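Local coordinates for FAD-binding PCMH-type domain-containing protein (Gibberella zeae, PDB 6YJO) that binds FAD through covalent links and probably acts as a flavin-dependent oxidoreductase, at residues 81-86 with 196-202; 161-165 with 331-335; 240-246 with 286-292; 458-462 with 473-477. All coordinates share one frame. Numbering follows the deposited sequence.

How the contacts relate
Following the chain from its N terminus, helix 78-90 supplies the first half of contact 1, and the chain passes the FAD-bearing loop 161-165 before the turn 196-202 closes contact 1 against that helix. Contact 2, opened at 161-165, therefore crosses contact 1; it joins the FAD-bearing loop to the loop between helix 320-326 and strand 346-352. Inside it nests contact 3, which pairs strands 242-248 and 283-290 of the seven-stranded antiparallel sheet. Contact 4 follows in series, a short closure joining the FAD-binding loop 458-462 to the end of helix 467-475. Contacts 2 and 4 both touch FAD, whereas contacts 1 and 3 lie on opposite sides of the chain's centre, their centres 44 Å apart.

Contact 1. Residues 81-86 with 196-202; sequences ISDAVK and VLTNGTI. With NAG (2-acetamido-2-deoxy-beta-D-glucopyranose), chain B.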
# COMPACT_ATOMS: atom_id res chain seq x y z
N ILE A 81 1.96 -16.79 17.36
CA ILE A 81 0.79 -16.23 16.69
C ILE A 81 -0.41 -17.15 16.88
O ILE A 81 -1.50 -16.71 17.28
CB ILE A 81 1.08 -15.99 15.20
CG1 ILE A 81 2.11 -14.88 15.03
CG2 ILE A 81 -0.20 -15.62 14.46
CD1 ILE A 81 3.17 -15.17 13.97
N SER A 82 -0.24 -18.45 16.60
CA SER A 82 -1.35 -19.39 16.76
C SER A 82 -1.89 -19.35 18.18
O SER A 82 -3.10 -19.23 18.40
CB SER A 82 -0.90 -20.80 16.39
OG SER A 82 -1.97 -21.72 16.52
N ASP A 83 -1.00 -19.44 19.18
CA ASP A 83 -1.44 -19.37 20.56
C ASP A 83 -2.05 -18.01 20.88
O ASP A 83 -3.05 -17.92 21.60
CB ASP A 83 -0.27 -19.67 21.50
CG ASP A 83 0.10 -21.15 21.51
OD1 ASP A 83 -0.62 -21.95 20.89
OD2 ASP A 83 1.13 -21.49 22.14
N ALA A 84 -1.46 -16.93 20.35
CA ALA A 84 -2.01 -15.60 20.59
C ALA A 84 -3.40 -15.47 19.98
O ALA A 84 -4.29 -14.87 20.59
CB ALA A 84 -1.07 -14.53 20.02
N VAL A 85 -3.60 -16.04 18.79
CA VAL A 85 -4.91 -16.02 18.17
C VAL A 85 -5.90 -16.86 18.97
O VAL A 85 -7.08 -16.50 19.07
CB VAL A 85 -4.81 -16.48 16.70
CG1 VAL A 85 -6.06 -17.23 16.26
CG2 VAL A 85 -4.55 -15.28 15.79
N LYS A 86 -5.45 -17.97 19.55
CA LYS A 86 -6.33 -18.77 20.40
C LYS A 86 -6.66 -18.02 21.69
O LYS A 86 -7.81 -18.05 22.14
CB LYS A 86 -5.69 -20.12 20.71
CG LYS A 86 -5.81 -21.15 19.60
CD LYS A 86 -5.20 -22.48 20.00
CE LYS A 86 -4.32 -23.05 18.89
NZ LYS A 86 -3.60 -24.28 19.32
N VAL A 196 -2.44 -17.96 9.92
CA VAL A 196 -3.16 -18.49 11.07
C VAL A 196 -4.61 -18.05 10.97
O VAL A 196 -4.91 -16.85 11.05
CB VAL A 196 -2.53 -18.02 12.40
CG1 VAL A 196 -3.27 -18.61 13.59
CG2 VAL A 196 -1.06 -18.40 12.44
N LEU A 197 -5.52 -19.00 10.81
CA LEU A 197 -6.93 -18.68 10.74
C LEU A 197 -7.49 -18.41 12.14
O LEU A 197 -6.85 -18.68 13.17
CB LEU A 197 -7.70 -19.82 10.07
CG LEU A 197 -7.09 -20.35 8.78
CD1 LEU A 197 -8.01 -21.39 8.14
CD2 LEU A 197 -6.80 -19.21 7.81
N THR A 198 -8.71 -17.86 12.18
CA THR A 198 -9.27 -17.37 13.43
C THR A 198 -9.30 -18.44 14.52
O THR A 198 -9.27 -18.11 15.71
CB THR A 198 -10.68 -16.82 13.20
OG1 THR A 198 -11.22 -16.35 14.44
CG2 THR A 198 -11.59 -17.90 12.63
N ASN A 199 -9.38 -19.72 14.15
CA ASN A 199 -9.43 -20.79 15.13
C ASN A 199 -8.05 -21.26 15.56
O ASN A 199 -7.94 -22.27 16.27
CB ASN A 199 -10.24 -21.98 14.59
CG ASN A 199 -9.75 -22.47 13.24
OD1 ASN A 199 -8.65 -22.14 12.79
ND2 ASN A 199 -10.58 -23.27 12.58
N GLY A 200 -6.99 -20.55 15.18
CA GLY A 200 -5.64 -20.93 15.53
C GLY A 200 -4.99 -21.94 14.61
O GLY A 200 -3.77 -22.14 14.69
N THR A 201 -5.76 -22.58 13.74
CA THR A 201 -5.19 -23.52 12.78
C THR A 201 -4.19 -22.81 11.88
O THR A 201 -4.47 -21.72 11.37
CB THR A 201 -6.29 -24.17 11.95
OG1 THR A 201 -7.01 -25.12 12.75
CG2 THR A 201 -5.71 -24.87 10.73
N ILE A 202 -3.03 -23.43 11.69
CA ILE A 202 -1.97 -22.89 10.85
C ILE A 202 -2.06 -23.54 9.47
O ILE A 202 -1.97 -24.77 9.36
CB ILE A 202 -0.58 -23.12 11.46
CG1 ILE A 202 -0.56 -22.71 12.94
CG2 ILE A 202 0.48 -22.34 10.69
CD1 ILE A 202 0.75 -23.05 13.64
C1 NAG B . -10.29 -23.83 11.29
C2 NAG B . -10.48 -25.35 11.31
C3 NAG B . -10.22 -25.94 9.92
C4 NAG B . -11.01 -25.20 8.84
C5 NAG B . -10.80 -23.70 8.96
C6 NAG B . -11.68 -22.91 8.02
C7 NAG B . -10.03 -26.87 13.18
C8 NAG B . -8.99 -27.40 14.13
N2 NAG B . -9.61 -25.96 12.29
O3 NAG B . -10.59 -27.31 9.93
O4 NAG B . -10.52 -25.59 7.56
O5 NAG B . -11.11 -23.26 10.29
O6 NAG B . -12.98 -22.74 8.55
O7 NAG B . -11.20 -27.25 13.21
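One side-chain hydrogen bond joins the helix to the turn: S82 OG, in the t rotamer, donates to G200 O at 2.6 Å. A small hydroxyl suits this place, where the CA atoms of S82 and G200 are only 4.7 Å apart. The apolar contacts centre on V196, whose CG2 meets I81 CG2 at 3.5 Å and whose CG1 lies 4.1 Å from V85 CB; V85 CG1 also packs on the turn backbone, 3.4 Å from T198 O. Residues 197-200 form a type I beta turn. G200 has positive phi, and a CB there would clash with K86 CG, so glycine fits on both counts. On the outer side N199 OD1 accepts from T201 N at 3.1 Å, an Asx turn, while N199 ND2 is bonded to NAG C1, N199-G200-T201 being an N-glycosylation sequon; T201 OG1 accepts from NAG N2 at 2.8 Å. The turn links antiparallel strands 190-196 and 202-206, and helix 78-90 rests beside it, with I81 and V85 also touching strands 116-119 and 226-236.

Contact 2. Residues 161-165 with 331-335; sequences SCPGV and QALDQ. With FAD (flavin-adenine dinucleotide), chain C.
The loop that carries the cysteinyl attachment of FAD is backed here by a second loop, 331-335. C162 SG, with chi1 m, is bonded to FAD C6 at 1.8 Å, and S161 N donates to FAD O4 at 3.2 Å. Residues 162-165 make a type I beta turn, with P163 (phi/psi -70/-27) and G164 (-77/-8) at its central positions; proline's fixed phi suits the first of these. V165, t, turns its CB away from 331-335 and brings CG2 to 3.5 Å from FAD C9. Together with H102, the other covalent site, C162 gives the bicovalent flavin linkage known from berberine bridge enzyme-like oxidases. Across the interface P163 sits opposite L333 (CA-CA 5.3 Å) and G164 opposite Q335 (5.6 Å). No hydrogen bond crosses. The compact proline ring packs closely: P163 CG lies 3.7 Å from Q331 CB, and P163 CB lies 3.5 Å from L333 O and 4.0 Å from L333 CD2. Q335 CG lies 3.9 Å from G164 CA. The second loop folds through an inverse gamma turn centred on D334 (-68/70), with Q335 N to L333 O very short at 2.5 Å. L333 has chi1 m and chi2 t.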
# COMPACT_ATOMS: atom_id res chain seq x y z
N SER A 161 7.99 2.96 -2.35
CA SER A 161 9.19 3.75 -2.13
C SER A 161 9.58 3.83 -0.65
O SER A 161 10.76 4.01 -0.34
CB SER A 161 8.99 5.17 -2.67
OG SER A 161 8.34 5.15 -3.93
N CYS A 162 8.62 3.70 0.25
CA CYS A 162 8.90 3.87 1.68
C CYS A 162 9.55 2.62 2.24
O CYS A 162 8.91 1.55 2.25
CB CYS A 162 7.62 4.18 2.44
SG CYS A 162 6.72 5.58 1.76
N PRO A 163 10.79 2.69 2.73
CA PRO A 163 11.43 1.47 3.25
C PRO A 163 10.83 0.97 4.55
O PRO A 163 10.91 -0.23 4.83
CB PRO A 163 12.89 1.91 3.43
CG PRO A 163 12.81 3.37 3.66
CD PRO A 163 11.68 3.86 2.80
N GLY A 164 10.25 1.86 5.37
CA GLY A 164 9.72 1.45 6.66
C GLY A 164 8.39 0.73 6.61
O GLY A 164 7.94 0.22 7.64
N VAL A 165 7.75 0.67 5.44
CA VAL A 165 6.47 -0.01 5.31
C VAL A 165 6.66 -1.50 5.56
O VAL A 165 7.67 -2.10 5.16
CB VAL A 165 5.88 0.26 3.92
CG1 VAL A 165 4.80 -0.75 3.57
CG2 VAL A 165 5.32 1.69 3.87
N GLN A 331 15.13 8.15 4.49
CA GLN A 331 15.10 7.00 5.39
C GLN A 331 16.06 5.91 4.91
O GLN A 331 16.02 5.52 3.73
CB GLN A 331 13.69 6.44 5.50
CG GLN A 331 12.81 7.19 6.48
CD GLN A 331 12.56 6.41 7.76
OE1 GLN A 331 13.02 6.80 8.83
NE2 GLN A 331 11.83 5.31 7.64
N ALA A 332 16.90 5.42 5.81
CA ALA A 332 17.82 4.35 5.47
C ALA A 332 17.04 3.09 5.10
O ALA A 332 16.04 2.76 5.74
CB ALA A 332 18.77 4.08 6.63
N LEU A 333 17.51 2.38 4.07
CA LEU A 333 16.74 1.27 3.52
C LEU A 333 16.51 0.19 4.57
O LEU A 333 15.36 -0.14 4.89
CB LEU A 333 17.45 0.69 2.29
CG LEU A 333 17.30 1.41 0.94
CD1 LEU A 333 17.63 0.44 -0.19
CD2 LEU A 333 15.89 1.98 0.75
N ASP A 334 17.58 -0.36 5.14
CA ASP A 334 17.47 -1.53 6.01
C ASP A 334 16.76 -1.18 7.31
O ASP A 334 17.38 -1.18 8.38
CB ASP A 334 18.87 -2.11 6.29
CG ASP A 334 18.81 -3.48 6.95
OD1 ASP A 334 17.69 -3.94 7.25
OD2 ASP A 334 19.88 -4.08 7.16
N GLN A 335 15.46 -0.91 7.24
CA GLN A 335 14.67 -0.59 8.42
C GLN A 335 14.33 -1.87 9.17
O GLN A 335 13.90 -2.86 8.57
CB GLN A 335 13.37 0.12 8.04
CG GLN A 335 13.51 1.58 7.62
CD GLN A 335 14.18 2.45 8.67
OE1 GLN A 335 14.20 2.10 9.85
NE2 GLN A 335 14.75 3.56 8.23
PA FAD C . 0.16 -2.05 9.29
O1A FAD C . -0.59 -0.98 9.99
O2A FAD C . 1.06 -2.90 10.21
O5B FAD C . -0.81 -2.98 8.47
C5B FAD C . -1.82 -2.43 7.60
C4B FAD C . -2.91 -3.44 7.39
O4B FAD C . -2.31 -4.75 7.20
C3B FAD C . -3.87 -3.59 8.57
O3B FAD C . -5.18 -3.90 8.11
C2B FAD C . -3.24 -4.74 9.35
O2B FAD C . -4.20 -5.42 10.16
C1B FAD C . -2.76 -5.63 8.21
N9A FAD C . -1.67 -6.53 8.58
C8A FAD C . -0.40 -6.20 8.98
N7A FAD C . 0.36 -7.23 9.26
C5A FAD C . -0.47 -8.32 9.02
C6A FAD C . -0.25 -9.70 9.12
N6A FAD C . 0.90 -10.26 9.51
N1A FAD C . -1.29 -10.52 8.81
C2A FAD C . -2.44 -9.97 8.42
N3A FAD C . -2.75 -8.68 8.28
C4A FAD C . -1.71 -7.90 8.60
N1 FAD C . 1.76 2.12 -0.64
C2 FAD C . 2.02 1.95 -1.97
O2 FAD C . 1.31 1.23 -2.68
N3 FAD C . 3.11 2.59 -2.54
C4 FAD C . 3.99 3.43 -1.89
O4 FAD C . 4.92 3.95 -2.50
C4X FAD C . 3.70 3.61 -0.48
N5 FAD C . 4.49 4.38 0.22
C5X FAD C . 4.21 4.54 1.56
C6 FAD C . 5.01 5.39 2.32
C7 FAD C . 4.80 5.57 3.68
C7M FAD C . 5.71 6.47 4.46
C8 FAD C . 3.70 4.94 4.29
C8M FAD C . 3.42 5.11 5.76
C9 FAD C . 2.87 4.11 3.53
C9A FAD C . 3.12 3.91 2.18
N10 FAD C . 2.31 3.08 1.39
C10 FAD C . 2.56 2.91 0.06
C1' FAD C . 1.13 2.41 1.97
C2' FAD C . 1.39 0.99 2.44
O2' FAD C . 1.42 0.11 1.32
C3' FAD C . 0.25 0.57 3.37
O3' FAD C . 0.16 1.54 4.42
C4' FAD C . 0.42 -0.81 4.00
O4' FAD C . -0.82 -1.51 4.00
C5' FAD C . 0.94 -0.70 5.42
O5' FAD C . 1.43 -1.98 5.84
P FAD C . 2.16 -2.14 7.22
O1P FAD C . 2.24 -3.63 7.59
O2P FAD C . 3.43 -1.39 7.20
O3P FAD C . 1.10 -1.41 8.18

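Contact 3. Residues 240-246 with 286-292; sequences TVTPFSI and IQGVYYG
F244, I286 and G292 have the most surface buried in this pairing of strands 242-246 and 286-290, whose axes approach to 4.5 Å at 170°, antiparallel. F244 opposes G288 as a hydrogen-bonded pair (F244 N to G288 O and G288 N to F244 O, both 3.1 Å). With chi1 p and chi2 -85°, its ring lies over G288, CA 4.0 Å from the centroid in a CH-pi contact; glycine, nearly fully extended at -172/-160, leaves room for it. I286, chi1 m and chi2 t, pairs with I246 through I246 N to I286 O (2.5 Å) and I286 N to I246 O (2.8 Å). T242 and Y290 form another such pair, T242 N to Y290 O 2.9 Å and Y290 N to T242 O 3.0 Å. G292 follows an inverse gamma turn at Y291; its O accepts from T242 OG1 at 2.7 Å, and a CB would strike Y290 CE2. F244, I286 and Y290 touch helix 294-308, V241, V289 and Y291 helix 320-326. P243-V289 and S245-Q287 are non-hydrogen-bonded pairs, an alternation typical of an antiparallel sheet, here seven-stranded.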
# COMPACT_ATOMS: atom_id res chain seq x y z
N THR A 240 21.33 -1.22 -14.28
CA THR A 240 21.31 0.07 -14.97
C THR A 240 19.94 0.69 -14.77
O THR A 240 18.97 0.30 -15.43
CB THR A 240 21.63 -0.14 -16.45
OG1 THR A 240 22.97 -0.64 -16.59
CG2 THR A 240 21.49 1.16 -17.23
N VAL A 241 19.85 1.65 -13.85
CA VAL A 241 18.58 2.25 -13.45
C VAL A 241 18.74 3.76 -13.42
O VAL A 241 19.70 4.27 -12.82
CB VAL A 241 18.10 1.71 -12.09
CG1 VAL A 241 18.52 0.25 -11.91
CG2 VAL A 241 18.62 2.55 -10.93
N THR A 242 17.83 4.47 -14.07
CA THR A 242 17.91 5.93 -14.21
C THR A 242 16.70 6.61 -13.57
O THR A 242 15.63 6.68 -14.19
CB THR A 242 18.00 6.32 -15.69
OG1 THR A 242 19.07 5.58 -16.31
CG2 THR A 242 18.27 7.82 -15.83
N PRO A 243 16.82 7.12 -12.35
CA PRO A 243 15.81 8.05 -11.85
C PRO A 243 15.82 9.34 -12.64
O PRO A 243 16.81 9.71 -13.26
CB PRO A 243 16.22 8.29 -10.39
CG PRO A 243 17.13 7.16 -10.03
CD PRO A 243 17.79 6.73 -11.31
N PHE A 244 14.67 10.03 -12.63
CA PHE A 244 14.57 11.33 -13.29
C PHE A 244 13.50 12.18 -12.63
O PHE A 244 12.57 11.67 -12.00
CB PHE A 244 14.26 11.17 -14.79
CG PHE A 244 12.94 10.51 -15.09
CD1 PHE A 244 12.83 9.13 -15.12
CD2 PHE A 244 11.81 11.27 -15.36
CE1 PHE A 244 11.62 8.52 -15.41
CE2 PHE A 244 10.60 10.66 -15.65
CZ PHE A 244 10.50 9.29 -15.67
N SER A 245 13.66 13.50 -12.78
CA SER A 245 12.64 14.48 -12.42
C SER A 245 12.49 15.47 -13.56
O SER A 245 13.44 15.75 -14.29
CB SER A 245 12.99 15.22 -11.12
OG SER A 245 13.99 16.21 -11.35
N ILE A 246 11.27 15.99 -13.71
CA ILE A 246 10.97 17.12 -14.59
C ILE A 246 10.19 18.12 -13.76
O ILE A 246 9.06 17.84 -13.35
CB ILE A 246 10.17 16.71 -15.83
CG1 ILE A 246 10.92 15.67 -16.68
CG2 ILE A 246 9.83 17.94 -16.66
CD1 ILE A 246 10.29 14.29 -16.63
N ILE A 286 7.14 16.01 -12.39
CA ILE A 286 7.05 14.68 -12.97
C ILE A 286 8.35 13.94 -12.66
O ILE A 286 9.43 14.40 -13.03
CB ILE A 286 6.78 14.74 -14.48
CG1 ILE A 286 5.37 15.27 -14.74
CG2 ILE A 286 6.94 13.35 -15.11
CD1 ILE A 286 5.07 15.52 -16.20
N GLN A 287 8.24 12.80 -11.97
CA GLN A 287 9.39 12.05 -11.51
C GLN A 287 9.11 10.56 -11.64
O GLN A 287 7.97 10.12 -11.47
CB GLN A 287 9.71 12.40 -10.05
CG GLN A 287 8.61 11.99 -9.06
CD GLN A 287 8.75 12.68 -7.71
OE1 GLN A 287 9.52 13.63 -7.56
NE2 GLN A 287 7.99 12.20 -6.72
N GLY A 288 10.15 9.79 -11.92
CA GLY A 288 9.98 8.36 -12.08
C GLY A 288 11.31 7.64 -12.21
O GLY A 288 12.35 8.17 -11.83
N VAL A 289 11.25 6.43 -12.76
CA VAL A 289 12.42 5.57 -12.91
C VAL A 289 12.34 4.86 -14.26
O VAL A 289 11.30 4.28 -14.60
CB VAL A 289 12.54 4.54 -11.78
CG1 VAL A 289 13.70 3.58 -12.07
CG2 VAL A 289 12.73 5.22 -10.43
N TYR A 290 13.43 4.89 -15.02
CA TYR A 290 13.55 4.15 -16.27
C TYR A 290 14.67 3.13 -16.11
O TYR A 290 15.83 3.49 -15.89
CB TYR A 290 13.86 5.09 -17.44
CG TYR A 290 13.91 4.40 -18.78
CD1 TYR A 290 12.75 4.16 -19.50
CD2 TYR A 290 15.12 3.98 -19.33
CE1 TYR A 290 12.79 3.53 -20.73
CE2 TYR A 290 15.17 3.34 -20.56
CZ TYR A 290 14.00 3.12 -21.25
OH TYR A 290 14.04 2.49 -22.48
N TYR A 291 14.31 1.85 -16.20
CA TYR A 291 15.30 0.77 -16.09
C TYR A 291 15.99 0.64 -17.44
O TYR A 291 15.60 -0.14 -18.32
CB TYR A 291 14.63 -0.52 -15.64
CG TYR A 291 13.99 -0.35 -14.28
CD1 TYR A 291 14.78 -0.24 -13.14
CD2 TYR A 291 12.61 -0.26 -14.13
CE1 TYR A 291 14.22 -0.07 -11.90
CE2 TYR A 291 12.04 -0.09 -12.89
CZ TYR A 291 12.85 0.01 -11.77
OH TYR A 291 12.28 0.19 -10.53
N GLY A 292 17.05 1.43 -17.60
CA GLY A 292 17.74 1.54 -18.86
C GLY A 292 18.69 2.73 -18.82
O GLY A 292 18.91 3.33 -17.77

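Contact 4. Residues 458-462 with 473-477; sequences ANYLD and RYYGK. With FAD (flavin-adenine dinucleotide), chain C.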
# COMPACT_ATOMS: atom_id res chain seq x y z
N ALA A 458 -6.72 0.33 -1.36
CA ALA A 458 -6.83 -0.03 0.05
C ALA A 458 -5.60 0.40 0.85
O ALA A 458 -5.72 0.85 1.99
CB ALA A 458 -7.05 -1.53 0.20
N ASN A 459 -4.40 0.26 0.27
CA ASN A 459 -3.20 0.68 0.98
C ASN A 459 -3.15 2.19 1.19
O ASN A 459 -2.44 2.66 2.09
CB ASN A 459 -1.94 0.21 0.24
CG ASN A 459 -1.56 -1.22 0.58
OD1 ASN A 459 -1.72 -1.67 1.71
ND2 ASN A 459 -1.04 -1.94 -0.41
N TYR A 460 -3.86 2.95 0.37
CA TYR A 460 -4.09 4.38 0.61
C TYR A 460 -5.49 4.62 1.14
O TYR A 460 -6.22 5.50 0.67
CB TYR A 460 -3.86 5.17 -0.68
CG TYR A 460 -2.46 5.14 -1.26
CD1 TYR A 460 -1.37 4.74 -0.50
CD2 TYR A 460 -2.22 5.53 -2.57
CE1 TYR A 460 -0.09 4.72 -1.03
CE2 TYR A 460 -0.96 5.52 -3.11
CZ TYR A 460 0.11 5.11 -2.34
OH TYR A 460 1.38 5.10 -2.89
N LEU A 461 -5.90 3.83 2.13
CA LEU A 461 -7.29 3.81 2.55
C LEU A 461 -7.75 5.19 3.00
O LEU A 461 -7.04 5.91 3.71
CB LEU A 461 -7.49 2.80 3.68
CG LEU A 461 -6.66 2.98 4.95
CD1 LEU A 461 -7.43 3.75 6.02
CD2 LEU A 461 -6.21 1.62 5.48
N ASP A 462 -8.95 5.57 2.56
CA ASP A 462 -9.60 6.80 2.98
C ASP A 462 -10.32 6.52 4.29
O ASP A 462 -11.32 5.79 4.32
CB ASP A 462 -10.56 7.31 1.91
CG ASP A 462 -11.17 8.65 2.27
OD1 ASP A 462 -11.18 9.00 3.46
OD2 ASP A 462 -11.62 9.36 1.34
N ARG A 473 -15.26 0.37 -3.02
CA ARG A 473 -14.27 1.03 -3.85
C ARG A 473 -12.92 0.31 -3.85
O ARG A 473 -12.25 0.26 -4.89
CB ARG A 473 -14.08 2.48 -3.38
CG ARG A 473 -15.34 3.33 -3.48
CD ARG A 473 -15.79 3.54 -4.92
NE ARG A 473 -17.07 4.25 -4.98
CZ ARG A 473 -17.77 4.43 -6.10
NH1 ARG A 473 -17.33 3.95 -7.26
NH2 ARG A 473 -18.93 5.08 -6.05
N TYR A 474 -12.50 -0.25 -2.71
CA TYR A 474 -11.23 -0.97 -2.69
C TYR A 474 -11.33 -2.29 -3.45
O TYR A 474 -10.39 -2.68 -4.16
CB TYR A 474 -10.78 -1.25 -1.26
CG TYR A 474 -10.70 -0.07 -0.32
CD1 TYR A 474 -10.67 1.24 -0.78
CD2 TYR A 474 -10.64 -0.28 1.05
CE1 TYR A 474 -10.59 2.30 0.10
CE2 TYR A 474 -10.57 0.77 1.94
CZ TYR A 474 -10.55 2.06 1.46
OH TYR A 474 -10.47 3.12 2.34
N TYR A 475 -12.45 -2.99 -3.30
CA TYR A 475 -12.56 -4.38 -3.72
C TYR A 475 -13.58 -4.61 -4.83
O TYR A 475 -13.61 -5.71 -5.38
CB TYR A 475 -12.92 -5.25 -2.50
CG TYR A 475 -11.97 -5.00 -1.34
CD1 TYR A 475 -10.60 -5.07 -1.52
CD2 TYR A 475 -12.45 -4.66 -0.09
CE1 TYR A 475 -9.72 -4.83 -0.48
CE2 TYR A 475 -11.58 -4.41 0.96
CZ TYR A 475 -10.22 -4.50 0.76
OH TYR A 475 -9.36 -4.25 1.80
N GLY A 476 -14.39 -3.62 -5.17
CA GLY A 476 -15.18 -3.70 -6.39
C GLY A 476 -16.05 -4.94 -6.44
O GLY A 476 -16.75 -5.27 -5.48
N LYS A 477 -16.02 -5.63 -7.58
CA LYS A 477 -16.88 -6.78 -7.82
C LYS A 477 -16.35 -8.06 -7.17
O LYS A 477 -16.94 -9.13 -7.37
CB LYS A 477 -17.05 -7.01 -9.33
CG LYS A 477 -15.78 -7.42 -10.07
CD LYS A 477 -16.08 -7.72 -11.53
CE LYS A 477 -14.81 -8.06 -12.30
NZ LYS A 477 -15.10 -8.71 -13.61
PA FAD C . 0.16 -2.05 9.29
O1A FAD C . -0.59 -0.98 9.99
O2A FAD C . 1.06 -2.90 10.21
O5B FAD C . -0.81 -2.98 8.47
C5B FAD C . -1.82 -2.43 7.60
C4B FAD C . -2.91 -3.44 7.39
O4B FAD C . -2.31 -4.75 7.20
C3B FAD C . -3.87 -3.59 8.57
O3B FAD C . -5.18 -3.90 8.11
C2B FAD C . -3.24 -4.74 9.35
O2B FAD C . -4.20 -5.42 10.16
C1B FAD C . -2.76 -5.63 8.21
N9A FAD C . -1.67 -6.53 8.58
C8A FAD C . -0.40 -6.20 8.98
N7A FAD C . 0.36 -7.23 9.26
C5A FAD C . -0.47 -8.32 9.02
C6A FAD C . -0.25 -9.70 9.12
N6A FAD C . 0.90 -10.26 9.51
N1A FAD C . -1.29 -10.52 8.81
C2A FAD C . -2.44 -9.97 8.42
N3A FAD C . -2.75 -8.68 8.28
C4A FAD C . -1.71 -7.90 8.60
N1 FAD C . 1.76 2.12 -0.64
C2 FAD C . 2.02 1.95 -1.97
O2 FAD C . 1.31 1.23 -2.68
N3 FAD C . 3.11 2.59 -2.54
C4 FAD C . 3.99 3.43 -1.89
O4 FAD C . 4.92 3.95 -2.50
C4X FAD C . 3.70 3.61 -0.48
N5 FAD C . 4.49 4.38 0.22
C5X FAD C . 4.21 4.54 1.56
C6 FAD C . 5.01 5.39 2.32
C7 FAD C . 4.80 5.57 3.68
C7M FAD C . 5.71 6.47 4.46
C8 FAD C . 3.70 4.94 4.29
C8M FAD C . 3.42 5.11 5.76
C9 FAD C . 2.87 4.11 3.53
C9A FAD C . 3.12 3.91 2.18
N10 FAD C . 2.31 3.08 1.39
C10 FAD C . 2.56 2.91 0.06
C1' FAD C . 1.13 2.41 1.97
C2' FAD C . 1.39 0.99 2.44
O2' FAD C . 1.42 0.11 1.32
C3' FAD C . 0.25 0.57 3.37
O3' FAD C . 0.16 1.54 4.42
C4' FAD C . 0.42 -0.81 4.00
O4' FAD C . -0.82 -1.51 4.00
C5' FAD C . 0.94 -0.70 5.42
O5' FAD C . 1.43 -1.98 5.84
P FAD C . 2.16 -2.14 7.22
O1P FAD C . 2.24 -3.63 7.59
O2P FAD C . 3.43 -1.39 7.20
O3P FAD C . 1.10 -1.41 8.18
O HOH W 1 -7.70 -1.75 -3.28
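Y474 takes chi1 m and chi2 -18°, which lays its ring face against the backbone of A458: A458 CA stands 4.0 Å from the ring centroid, 14° off the normal, a CH-pi contact. The small methyl of A458 allows this closeness and touches both tyrosines, with A458 CB 3.9 Å from Y474 CD2 and 4.3 Å from Y475 CE1. Y475 also has chi1 m. The Y474 OH reaches the backbone further along, accepting a weak hydrogen bond from D462 N at 2.9 Å, and is hydrogen-bonded to Q499. L461 CB lies 3.3 Å from Y474 OH, while chi1 p leads the rest of the side chain away. A water links A458 N and Y474 O, 3.0 Å from each. N459, chi1 m, faces the other way, its OD1 accepting from FAD O4' at a very short 2.5 Å. Helix 467-475 runs to Y475; G476, the first residue to leave helical angles, has positive phi, which favours glycine. The helix's last turn packs against loop 458-462, which D462, chi1 t, ties to strand 346-352 through Y346 and T348 and to helix 431-446 through R442.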